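Local structure of acetyl-CoA hydrolase/transferase family protein (Porphyromonas gingivalis, 2NVV) at residues A[250-259]-A[276-287]. The protein probably transfers coenzyme A between acetyl-CoA and another carboxylate, or hydrolyses acetyl-CoA, as a zinc-containing member of the acetyl-CoA hydrolase/transferase family. Sequence-based numbering, arbitrary orientation.
Sequences KDFLPLQSGV and IPAFNMYTEVIQ
Leu255 and Met281 form a single bridge between strands 255-257 and 279-282, which run in the same general sense but splay by 54°: Leu255 N donates to Asn280 O (3.2 Å), and Tyr282 N reaches Leu255 O almost straight on, at 2.8 Å. On the face of the bridge that carries Leu255 and Phe279 the packing is apolar. With its chain leaning back beside the backbone N (chi1 -65°), Leu255 brings CD1 against CD1 and CE1 of the Phe279 ring, 3.6 Å from each, while its CB meets the selenium of selenomethionine Met281. CB of Phe279 lies at the edge of the Phe252 ring, 3.6 Å from Phe252 CD1, and the CB of Phe252 rests on Pro277 CG. On the other flank Pro254 CB meets Tyr282 CB at 4.0 Å.

Past the bridge the two segments carry parts of predicted sites: Gly258 and Val259 are among the predicted CoA-binding residues, and Glu284 is the probable thioester-forming glutamate, its OE2 hydrogen-bonded to Asn337 ND2. Gln256 OE1 accepts a hydrogen bond from Asn351 ND2.

Helix 261-272 links the two strands in a right-handed beta-alpha-beta crossover, and its Leu270 packs on Leu255, Ile276 and Phe279. Away from this bridge, on its other edge, strand 255-257 pairs with strand 348-352, and strand 279-282 with strand 299-304, so the contact joins two sheets.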
loop_
_atom_site.group_PDB
_atom_site.type_symbol
_atom_site.label_atom_id
_atom_site.label_comp_id
_atom_site.label_asym_id
_atom_site.label_seq_id
_atom_site.Cartn_x
_atom_site.Cartn_y
_atom_site.Cartn_z
ATOM N N LYS A 250 20.514 -9.461 -13.726
ATOM C CA LYS A 250 21.143 -9.142 -15.002
ATOM C C LYS A 250 20.242 -9.138 -16.230
ATOM O O LYS A 250 20.471 -8.361 -17.154
ATOM C CB LYS A 250 22.327 -10.087 -15.247
ATOM C CG LYS A 250 23.685 -9.472 -14.939
ATOM C CD LYS A 250 23.809 -8.998 -13.484
ATOM C CE LYS A 250 25.225 -8.524 -13.214
ATOM N NZ LYS A 250 25.499 -8.334 -11.763
ATOM N N ASP A 251 19.239 -10.007 -16.261
ATOM C CA ASP A 251 18.324 -10.053 -17.396
ATOM C C ASP A 251 17.204 -9.017 -17.274
ATOM O O ASP A 251 16.264 -9.026 -18.066
ATOM C CB ASP A 251 17.692 -11.439 -17.521
ATOM C CG ASP A 251 18.706 -12.519 -17.811
ATOM O OD1 ASP A 251 19.511 -12.341 -18.747
ATOM O OD2 ASP A 251 18.685 -13.552 -17.110
ATOM N N PHE A 252 17.306 -8.139 -16.280
ATOM C CA PHE A 252 16.311 -7.090 -16.048
ATOM C C PHE A 252 14.992 -7.670 -15.516
ATOM O O PHE A 252 14.896 -8.866 -15.211
ATOM C CB PHE A 252 16.056 -6.312 -17.340
ATOM C CG PHE A 252 15.702 -4.863 -17.124
ATOM C CD1 PHE A 252 14.959 -4.171 -18.067
ATOM C CD2 PHE A 252 16.141 -4.180 -15.999
ATOM C CE1 PHE A 252 14.662 -2.829 -17.890
ATOM C CE2 PHE A 252 15.846 -2.830 -15.819
ATOM C CZ PHE A 252 15.110 -2.160 -16.764
ATOM N N LEU A 253 13.971 -6.819 -15.425
ATOM C CA LEU A 253 12.659 -7.204 -14.899
ATOM C C LEU A 253 11.547 -6.487 -15.668
ATOM O O LEU A 253 11.825 -5.618 -16.490
ATOM C CB LEU A 253 12.585 -6.826 -13.421
ATOM C CG LEU A 253 12.766 -7.870 -12.312
ATOM C CD1 LEU A 253 13.606 -9.013 -12.775
ATOM C CD2 LEU A 253 13.392 -7.200 -11.105
ATOM N N PRO A 254 10.272 -6.856 -15.427
ATOM C CA PRO A 254 9.161 -6.203 -16.127
ATOM C C PRO A 254 9.088 -4.752 -15.698
ATOM O O PRO A 254 9.429 -4.431 -14.553
ATOM C CB PRO A 254 7.941 -6.986 -15.654
ATOM C CG PRO A 254 8.486 -8.324 -15.352
ATOM C CD PRO A 254 9.781 -8.003 -14.645
ATOM N N LEU A 255 8.649 -3.879 -16.605
ATOM C CA LEU A 255 8.530 -2.461 -16.279
ATOM C C LEU A 255 7.113 -1.929 -16.325
ATOM O O LEU A 255 6.241 -2.495 -16.968
ATOM C CB LEU A 255 9.375 -1.601 -17.214
ATOM C CG LEU A 255 10.898 -1.715 -17.218
ATOM C CD1 LEU A 255 11.426 -0.745 -18.252
ATOM C CD2 LEU A 255 11.487 -1.391 -15.858
ATOM N N GLN A 256 6.906 -0.829 -15.614
ATOM C CA GLN A 256 5.628 -0.150 -15.575
ATOM C C GLN A 256 5.950 1.328 -15.506
ATOM O O GLN A 256 6.820 1.752 -14.726
ATOM C CB GLN A 256 4.813 -0.577 -14.358
ATOM C CG GLN A 256 3.476 0.137 -14.219
ATOM C CD GLN A 256 3.591 1.482 -13.535
ATOM O OE1 GLN A 256 4.277 1.620 -12.520
ATOM N NE2 GLN A 256 2.911 2.479 -14.079
ATOM N N SER A 257 5.285 2.111 -16.352
ATOM C CA SER A 257 5.508 3.548 -16.365
ATOM C C SER A 257 4.169 4.221 -16.583
ATOM O O SER A 257 3.223 3.587 -17.070
ATOM C CB SER A 257 6.457 3.935 -17.498
ATOM O OG SER A 257 5.775 3.991 -18.746
ATOM N N GLY A 258 4.079 5.493 -16.207
ATOM C CA GLY A 258 2.842 6.212 -16.415
ATOM C C GLY A 258 2.777 6.712 -17.845
ATOM O O GLY A 258 3.498 6.241 -18.718
ATOM N N VAL A 259 1.897 7.671 -18.084
ATOM C CA VAL A 259 1.747 8.260 -19.402
ATOM C C VAL A 259 2.272 9.694 -19.320
ATOM O O VAL A 259 2.173 10.327 -18.274
ATOM C CB VAL A 259 0.266 8.268 -19.829
ATOM C CG1 VAL A 259 0.092 9.055 -21.136
ATOM C CG2 VAL A 259 -0.213 6.840 -20.004
ATOM N N ILE A 276 20.752 -1.791 -21.314
ATOM C CA ILE A 276 19.403 -2.163 -20.894
ATOM C C ILE A 276 18.990 -3.268 -21.858
ATOM O O ILE A 276 18.817 -3.021 -23.045
ATOM C CB ILE A 276 18.400 -0.983 -21.019
ATOM C CG1 ILE A 276 18.688 0.077 -19.957
ATOM C CG2 ILE A 276 16.974 -1.490 -20.852
ATOM C CD1 ILE A 276 18.347 -0.345 -18.550
ATOM N N PRO A 277 18.857 -4.511 -21.365
ATOM C CA PRO A 277 18.467 -5.631 -22.231
ATOM C C PRO A 277 17.018 -5.538 -22.731
ATOM O O PRO A 277 16.179 -4.896 -22.097
ATOM C CB PRO A 277 18.707 -6.855 -21.340
ATOM C CG PRO A 277 18.429 -6.329 -19.973
ATOM C CD PRO A 277 19.120 -4.982 -19.991
ATOM N N ALA A 278 16.738 -6.165 -23.871
ATOM C CA ALA A 278 15.396 -6.163 -24.436
ATOM C C ALA A 278 14.479 -6.492 -23.268
ATOM O O ALA A 278 14.722 -7.453 -22.534
ATOM C CB ALA A 278 15.269 -7.214 -25.536
ATOM N N PHE A 279 13.427 -5.701 -23.093
ATOM C CA PHE A 279 12.556 -5.904 -21.961
ATOM C C PHE A 279 11.069 -6.004 -22.268
ATOM O O PHE A 279 10.617 -5.717 -23.374
ATOM C CB PHE A 279 12.815 -4.782 -20.948
ATOM C CG PHE A 279 12.542 -3.385 -21.483
ATOM C CD1 PHE A 279 11.301 -2.769 -21.280
ATOM C CD2 PHE A 279 13.525 -2.690 -22.190
ATOM C CE1 PHE A 279 11.049 -1.489 -21.770
ATOM C CE2 PHE A 279 13.280 -1.408 -22.683
ATOM C CZ PHE A 279 12.041 -0.808 -22.472
ATOM N N ASN A 280 10.314 -6.421 -21.262
ATOM C CA ASN A 280 8.875 -6.560 -21.389
ATOM C C ASN A 280 8.205 -5.531 -20.494
ATOM O O ASN A 280 8.799 -5.058 -19.532
ATOM C CB ASN A 280 8.422 -7.961 -20.958
ATOM C CG ASN A 280 9.060 -9.068 -21.785
ATOM O OD1 ASN A 280 9.832 -9.879 -21.267
ATOM N ND2 ASN A 280 8.733 -9.114 -23.078
HETATM N N MSE A 281 6.970 -5.190 -20.826
HETATM C CA MSE A 281 6.199 -4.235 -20.043
HETATM C C MSE A 281 5.081 -4.976 -19.335
HETATM O O MSE A 281 4.515 -5.935 -19.873
HETATM C CB MSE A 281 5.525 -3.184 -20.942
HETATM C CG MSE A 281 6.451 -2.351 -21.806
HETATM SE SE MSE A 281 7.539 -1.186 -20.762
HETATM C CE MSE A 281 6.171 0.087 -20.163
ATOM N N TYR A 282 4.784 -4.543 -18.120
ATOM C CA TYR A 282 3.665 -5.078 -17.370
ATOM C C TYR A 282 3.106 -3.792 -16.778
ATOM O O TYR A 282 3.179 -3.559 -15.572
ATOM C CB TYR A 282 4.102 -6.042 -16.261
ATOM C CG TYR A 282 2.926 -6.868 -15.769
ATOM C CD1 TYR A 282 2.450 -7.945 -16.516
ATOM C CD2 TYR A 282 2.224 -6.511 -14.621
ATOM C CE1 TYR A 282 1.310 -8.634 -16.139
ATOM C CE2 TYR A 282 1.082 -7.190 -14.240
ATOM C CZ TYR A 282 0.625 -8.251 -15.003
ATOM O OH TYR A 282 -0.527 -8.917 -14.636
ATOM N N THR A 283 2.598 -2.934 -17.666
ATOM C CA THR A 283 2.038 -1.625 -17.298
ATOM C C THR A 283 0.517 -1.562 -17.234
ATOM O O THR A 283 -0.180 -2.576 -17.222
ATOM C CB THR A 283 2.454 -0.518 -18.298
ATOM O OG1 THR A 283 2.440 -1.050 -19.626
ATOM C CG2 THR A 283 3.803 0.028 -17.984
ATOM N N GLU A 284 0.031 -0.330 -17.171
ATOM C CA GLU A 284 -1.383 -0.043 -17.151
ATOM C C GLU A 284 -1.771 0.261 -18.575
ATOM O O GLU A 284 -2.599 -0.442 -19.159
ATOM C CB GLU A 284 -1.680 1.178 -16.297
ATOM C CG GLU A 284 -1.833 0.897 -14.826
ATOM C CD GLU A 284 -1.950 2.171 -14.022
ATOM O OE1 GLU A 284 -0.931 2.876 -13.864
ATOM O OE2 GLU A 284 -3.058 2.474 -13.561
ATOM N N VAL A 285 -1.178 1.315 -19.133
ATOM C CA VAL A 285 -1.488 1.704 -20.508
ATOM C C VAL A 285 -0.272 1.683 -21.447
ATOM O O VAL A 285 0.796 2.221 -21.144
ATOM C CB VAL A 285 -2.216 3.107 -20.562
ATOM C CG1 VAL A 285 -2.457 3.634 -19.157
ATOM C CG2 VAL A 285 -1.427 4.100 -21.380
ATOM N N ILE A 286 -0.453 1.026 -22.586
ATOM C CA ILE A 286 0.586 0.906 -23.585
ATOM C C ILE A 286 0.450 2.099 -24.518
ATOM O O ILE A 286 -0.594 2.281 -25.146
ATOM C CB ILE A 286 0.416 -0.419 -24.354
ATOM C CG1 ILE A 286 0.408 -1.579 -23.350
ATOM C CG2 ILE A 286 1.525 -0.601 -25.352
ATOM C CD1 ILE A 286 -0.072 -2.890 -23.917
ATOM N N GLN A 287 1.495 2.923 -24.592
ATOM C CA GLN A 287 1.467 4.108 -25.437
ATOM C C GLN A 287 2.306 3.958 -26.700
ATOM O O GLN A 287 2.941 2.925 -26.926
ATOM C CB GLN A 287 1.945 5.326 -24.647
ATOM C CG GLN A 287 3.400 5.243 -24.208
ATOM C CD GLN A 287 3.571 4.676 -22.808
ATOM O OE1 GLN A 287 3.685 5.426 -21.835
ATOM N NE2 GLN A 287 3.585 3.355 -22.698
#